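Citrate synthase (Metallosphaera sedula, PDB 6ABW) probably condenses oxaloacetate with acetyl-CoA and water to give citrate and CoA, a step of the tricarboxylic acid cycle. Local coordinates at residues 123-132 against 355-363. Residues are numbered along the deposited sequence; the frame is centred on the assembly and turned at random.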
# COMPACT_ATOMS: atom_id res chain seq x y z
N TRP A 123 -0.28 -8.96 -14.58
CA TRP A 123 -1.54 -9.71 -14.58
C TRP A 123 -1.62 -10.52 -15.87
O TRP A 123 -1.22 -10.06 -16.93
CB TRP A 123 -2.69 -8.74 -14.44
CG TRP A 123 -2.70 -8.21 -13.04
CD1 TRP A 123 -2.01 -7.16 -12.52
CD2 TRP A 123 -3.35 -8.86 -11.94
NE1 TRP A 123 -2.22 -7.11 -11.15
CE2 TRP A 123 -3.07 -8.11 -10.78
CE3 TRP A 123 -4.20 -9.97 -11.84
CZ2 TRP A 123 -3.58 -8.46 -9.53
CZ3 TRP A 123 -4.72 -10.30 -10.60
CH2 TRP A 123 -4.39 -9.55 -9.47
N ASN A 124 -2.04 -11.75 -15.72
CA ASN A 124 -2.16 -12.74 -16.82
C ASN A 124 -3.22 -13.78 -16.43
O ASN A 124 -3.00 -14.56 -15.51
CB ASN A 124 -0.77 -13.37 -17.06
CG ASN A 124 -0.83 -14.34 -18.19
OD1 ASN A 124 -1.37 -14.00 -19.21
ND2 ASN A 124 -0.32 -15.50 -18.01
N LYS A 125 -4.35 -13.81 -17.12
CA LYS A 125 -5.42 -14.78 -16.74
C LYS A 125 -4.97 -16.20 -16.49
O LYS A 125 -5.41 -16.79 -15.52
CB LYS A 125 -6.53 -14.85 -17.77
CG LYS A 125 -7.52 -13.70 -17.71
CD LYS A 125 -8.80 -14.08 -18.48
CE LYS A 125 -9.86 -12.99 -18.38
NZ LYS A 125 -10.99 -13.36 -17.46
N ALA A 126 -4.08 -16.76 -17.30
CA ALA A 126 -3.63 -18.14 -17.15
C ALA A 126 -2.78 -18.45 -15.92
O ALA A 126 -2.76 -19.56 -15.48
CB ALA A 126 -2.85 -18.62 -18.36
N THR A 127 -2.11 -17.45 -15.38
CA THR A 127 -1.19 -17.63 -14.29
C THR A 127 -1.55 -16.85 -12.98
O THR A 127 -0.87 -17.08 -12.01
CB THR A 127 0.25 -17.24 -14.68
OG1 THR A 127 0.34 -15.87 -15.09
CG2 THR A 127 0.72 -18.16 -15.79
N ASN A 128 -2.58 -16.03 -12.98
CA ASN A 128 -2.94 -15.23 -11.78
C ASN A 128 -3.11 -16.14 -10.53
O ASN A 128 -2.59 -15.85 -9.42
CB ASN A 128 -4.22 -14.44 -12.03
CG ASN A 128 -4.08 -13.27 -12.95
OD1 ASN A 128 -2.98 -12.66 -13.08
ND2 ASN A 128 -5.17 -12.89 -13.61
N ARG A 129 -3.78 -17.28 -10.68
CA ARG A 129 -4.10 -18.12 -9.55
C ARG A 129 -2.87 -18.84 -9.08
O ARG A 129 -2.67 -18.93 -7.89
CB ARG A 129 -5.30 -19.03 -9.86
CG ARG A 129 -6.56 -18.27 -10.10
CD ARG A 129 -7.63 -19.14 -10.81
NE ARG A 129 -8.83 -18.36 -11.04
CZ ARG A 129 -8.90 -17.37 -11.93
NH1 ARG A 129 -7.87 -17.08 -12.74
NH2 ARG A 129 -9.95 -16.63 -11.97
N ASP A 130 -2.02 -19.30 -10.01
CA ASP A 130 -0.74 -19.90 -9.63
C ASP A 130 0.11 -18.87 -8.85
O ASP A 130 0.82 -19.25 -7.91
CB ASP A 130 0.08 -20.37 -10.84
CG ASP A 130 -0.55 -21.59 -11.62
OD1 ASP A 130 -1.36 -22.41 -11.11
OD2 ASP A 130 -0.18 -21.73 -12.82
N ASN A 131 0.15 -17.63 -9.31
CA ASN A 131 0.90 -16.55 -8.60
C ASN A 131 0.35 -16.33 -7.19
O ASN A 131 1.10 -16.15 -6.28
CB ASN A 131 0.87 -15.24 -9.40
CG ASN A 131 1.65 -15.34 -10.75
OD1 ASN A 131 1.43 -14.56 -11.69
ND2 ASN A 131 2.54 -16.27 -10.82
N ALA A 132 -0.97 -16.38 -7.02
CA ALA A 132 -1.58 -16.24 -5.69
C ALA A 132 -1.24 -17.40 -4.74
O ALA A 132 -0.97 -17.21 -3.53
CB ALA A 132 -3.06 -16.11 -5.85
N THR A 355 -6.02 -11.85 -2.25
CA THR A 355 -5.59 -12.28 -3.56
C THR A 355 -6.82 -12.71 -4.39
O THR A 355 -6.97 -12.34 -5.59
CB THR A 355 -4.59 -13.41 -3.54
OG1 THR A 355 -5.09 -14.57 -2.84
CG2 THR A 355 -3.24 -13.01 -3.02
N ALA A 356 -7.77 -13.41 -3.74
CA ALA A 356 -8.94 -13.85 -4.49
C ALA A 356 -9.82 -12.69 -4.92
O ALA A 356 -10.37 -12.68 -6.08
CB ALA A 356 -9.75 -14.87 -3.68
N HIS A 357 -9.96 -11.67 -4.08
CA HIS A 357 -10.73 -10.47 -4.45
C HIS A 357 -10.08 -9.67 -5.58
O HIS A 357 -10.77 -9.17 -6.45
CB HIS A 357 -10.97 -9.53 -3.28
CG HIS A 357 -12.14 -9.91 -2.44
ND1 HIS A 357 -13.42 -9.54 -2.77
CD2 HIS A 357 -12.23 -10.53 -1.23
CE1 HIS A 357 -14.26 -10.04 -1.87
NE2 HIS A 357 -13.56 -10.63 -0.92
N VAL A 358 -8.77 -9.53 -5.56
CA VAL A 358 -8.13 -8.75 -6.58
C VAL A 358 -8.17 -9.50 -7.92
O VAL A 358 -8.39 -8.85 -8.94
CB VAL A 358 -6.71 -8.23 -6.27
CG1 VAL A 358 -6.81 -7.26 -5.07
CG2 VAL A 358 -5.71 -9.30 -6.01
N ILE A 359 -8.06 -10.82 -7.90
CA ILE A 359 -8.10 -11.63 -9.13
C ILE A 359 -9.48 -11.48 -9.73
O ILE A 359 -9.61 -11.20 -10.90
CB ILE A 359 -7.71 -13.06 -8.92
CG1 ILE A 359 -6.25 -13.18 -8.58
CG2 ILE A 359 -8.07 -13.93 -10.17
CD1 ILE A 359 -5.81 -14.50 -8.13
N GLU A 360 -10.52 -11.59 -8.91
CA GLU A 360 -11.92 -11.39 -9.38
C GLU A 360 -12.11 -10.04 -9.97
O GLU A 360 -12.72 -9.88 -11.06
CB GLU A 360 -12.91 -11.49 -8.22
CG GLU A 360 -13.76 -12.69 -8.13
CD GLU A 360 -14.88 -12.54 -7.05
OE1 GLU A 360 -15.81 -13.37 -7.12
OE2 GLU A 360 -14.83 -11.61 -6.15
N TYR A 361 -11.58 -9.03 -9.28
CA TYR A 361 -11.70 -7.68 -9.73
C TYR A 361 -10.99 -7.39 -11.06
O TYR A 361 -11.59 -6.77 -11.95
CB TYR A 361 -11.26 -6.71 -8.62
CG TYR A 361 -11.48 -5.28 -8.97
CD1 TYR A 361 -12.74 -4.70 -8.83
CD2 TYR A 361 -10.44 -4.53 -9.46
CE1 TYR A 361 -12.92 -3.35 -9.15
CE2 TYR A 361 -10.61 -3.20 -9.81
CZ TYR A 361 -11.85 -2.60 -9.66
OH TYR A 361 -11.95 -1.25 -10.04
N VAL A 362 -9.74 -7.81 -11.19
CA VAL A 362 -8.95 -7.52 -12.38
C VAL A 362 -9.60 -8.30 -13.56
O VAL A 362 -9.71 -7.74 -14.68
CB VAL A 362 -7.48 -7.90 -12.21
CG1 VAL A 362 -6.75 -7.85 -13.51
CG2 VAL A 362 -6.74 -6.95 -11.19
N GLU A 363 -9.97 -9.55 -13.32
CA GLU A 363 -10.42 -10.41 -14.45
C GLU A 363 -11.79 -10.02 -14.94
O GLU A 363 -12.08 -10.20 -16.09
CB GLU A 363 -10.32 -11.88 -14.11
CG GLU A 363 -8.90 -12.37 -14.04
CD GLU A 363 -8.79 -13.87 -13.81
OE1 GLU A 363 -9.90 -14.54 -13.78
OE2 GLU A 363 -7.65 -14.44 -13.62
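Trp123 lays one face of its indole over Val362, whose CG2 sits 3.7 Å from the centroid of the six-membered ring and 3° off its normal. This is a CH-pi contact. Val358 comes to the ring edge instead, with CG2 3.7 Å from CH2 of Trp123. Ile359 CG1 fills in beside Trp123 CZ3. At the far end of the indole, NE1 bonds to the carbonyl O of Ser212, which, with the packing, probably limits the ring's rotation.

Glu363 reaches across with its chain stretched out from CG (chi2 -175°) and is held by three hydrogen bonds. Arg129 offers both terminal nitrogens in a salt bridge, one to each carboxylate oxygen: NH2 meets OE1 of Glu363 at 2.8 Å, nearly straight, while NH1 meets OE2 on its syn lone pair at 2.8 Å, more bent. Asn128 ND2 takes the anti lone pair of the same OE2 at 2.9 Å. Asn128 is itself positioned by its OD1, which accepts from the backbone N of Asn124. Lys125 NZ, 4.0 Å from Glu363 OE1, adds a nearby positive charge and would probably favour the ionised carboxylate of Glu363. A glutamine in place of this glutamate would probably leave the Arg129 guanidinium without its counter-charge and disturb the two-point grip.

Ile359 CG2 lies over one face of that guanidinium, toward the rim, and its CD1 packs on Ala132 CB at 3.9 Å. Leu64 of helix 56-65 adjoins Ala132 and Ile359. Segments 128-132 and 355-363 run nearly antiparallel (164°). Away from the acetyl-CoA pocket, the contact joins the loop leading into helix 128-151, and its first turns, to the C-terminal part of helix 342-365 in the mostly helical citrate synthase fold.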